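Side-chain contact in ZmpA Glycopeptidase (Clostridium perfringens, PDB 6XSX), which is a glycopeptidase of the M60 metalloprotease family, represented here by its catalytic module, and probably cleaves the peptide backbone of glycosylated proteins: residues N32-K35 with E36-R40. Residues are numbered along the deposited sequence; the frame is centred on the assembly and turned at random.
Sequences NSIK and ESQKR
The two-turn helix 33-39 is N-capped by Asn32, whose backbone O starts the alpha-helical bonding by taking Glu36 N at 3.0 Å, nearly straight at 172°. Asparagine suits this place because its short side chain carries OD1 forward to first-turn N-H groups that lack a helical carbonyl: OD1 receives Lys35 N at 3.0 Å, from above the carbonyl plane, and more weakly Ile34 N. At the next residue, Ser33 O is gripped twice by Ser37, through the backbone N and through OG at 2.8 Å, the two donors arriving from opposite faces of the carbonyl. Serine suits this, its short hydroxyl turned back one turn (chi1 -77°); OG also bonds Phe45 N, while Ser33 OG reaches Phe45 O, so this buried serine side is tied to the following loop. On the more exposed flank, Ile34 CG2 packs against Gln38 NE2 at 3.5 Å; NE2 bonds Asn44 OD1. Glu36 is long enough to meet Lys39 and Arg40: its OE1 takes Lys39 NZ on the syn side at 3.1 Å and Arg40 NH1 on the anti side at 2.8 Å. The same NH1 bonds Glu36 O in the guanidinium plane, which should restrain the guanidinium; Lys39 NZ also salt-bridges Glu231, its strongest polar partner. The whole is a short helix with an Asn N-cap and an i to i+3/i+4 salt-bridge network.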
# COMPACT_ATOMS: atom_id res chain seq x y z
N ASN A 32 9.37 -14.57 -16.28
CA ASN A 32 8.33 -15.13 -15.45
C ASN A 32 8.13 -14.23 -14.24
O ASN A 32 8.96 -14.21 -13.34
CB ASN A 32 8.69 -16.55 -15.01
CG ASN A 32 7.57 -17.17 -14.20
OD1 ASN A 32 6.96 -16.51 -13.37
ND2 ASN A 32 7.28 -18.43 -14.47
N SER A 33 7.02 -13.48 -14.23
CA SER A 33 6.88 -12.43 -13.24
C SER A 33 6.58 -13.03 -11.87
O SER A 33 6.82 -12.38 -10.86
CB SER A 33 5.85 -11.42 -13.66
OG SER A 33 4.57 -12.02 -13.73
N ILE A 34 6.08 -14.27 -11.83
CA ILE A 34 5.80 -14.95 -10.57
C ILE A 34 7.12 -15.27 -9.88
O ILE A 34 7.27 -15.04 -8.68
CB ILE A 34 4.95 -16.23 -10.76
CG1 ILE A 34 3.62 -15.96 -11.47
CG2 ILE A 34 4.75 -16.97 -9.44
CD1 ILE A 34 2.81 -14.85 -10.86
N LYS A 35 8.08 -15.80 -10.65
CA LYS A 35 9.38 -16.17 -10.12
C LYS A 35 10.15 -14.93 -9.69
O LYS A 35 10.72 -14.91 -8.61
CB LYS A 35 10.20 -17.01 -11.12
CG LYS A 35 9.74 -18.45 -11.29
CD LYS A 35 10.04 -19.33 -10.09
CE LYS A 35 9.62 -20.78 -10.28
NZ LYS A 35 10.19 -21.34 -11.53
N GLU A 36 10.14 -13.89 -10.55
CA GLU A 36 10.79 -12.63 -10.24
C GLU A 36 10.22 -12.05 -8.95
O GLU A 36 10.96 -11.49 -8.14
CB GLU A 36 10.67 -11.65 -11.40
CG GLU A 36 11.46 -12.08 -12.63
CD GLU A 36 12.96 -12.22 -12.45
OE1 GLU A 36 13.48 -11.85 -11.38
OE2 GLU A 36 13.61 -12.69 -13.38
N SER A 37 8.89 -12.19 -8.77
CA SER A 37 8.20 -11.73 -7.58
C SER A 37 8.82 -12.38 -6.34
O SER A 37 9.15 -11.69 -5.38
CB SER A 37 6.72 -12.04 -7.64
OG SER A 37 6.04 -11.12 -8.49
N GLN A 38 8.98 -13.70 -6.40
CA GLN A 38 9.38 -14.48 -5.24
C GLN A 38 10.80 -14.11 -4.81
O GLN A 38 11.10 -14.12 -3.62
CB GLN A 38 9.14 -15.97 -5.49
CG GLN A 38 7.66 -16.32 -5.44
CD GLN A 38 7.30 -17.62 -6.13
OE1 GLN A 38 8.17 -18.40 -6.52
NE2 GLN A 38 6.01 -17.85 -6.28
N LYS A 39 11.64 -13.74 -5.78
CA LYS A 39 12.98 -13.26 -5.48
C LYS A 39 12.90 -12.04 -4.55
O LYS A 39 13.75 -11.87 -3.69
CB LYS A 39 13.71 -12.82 -6.74
CG LYS A 39 14.10 -13.93 -7.70
CD LYS A 39 14.92 -13.40 -8.85
CE LYS A 39 15.29 -14.45 -9.88
NZ LYS A 39 15.81 -13.80 -11.10
N ARG A 40 11.85 -11.23 -4.71
CA ARG A 40 11.79 -9.91 -4.11
C ARG A 40 10.77 -9.87 -2.97
O ARG A 40 10.49 -8.79 -2.45
CB ARG A 40 11.46 -8.87 -5.18
CG ARG A 40 12.53 -8.78 -6.26
CD ARG A 40 12.01 -8.09 -7.49
NE ARG A 40 13.03 -7.84 -8.50
CZ ARG A 40 13.50 -8.74 -9.36
NH1 ARG A 40 13.03 -9.98 -9.34
NH2 ARG A 40 14.42 -8.38 -10.25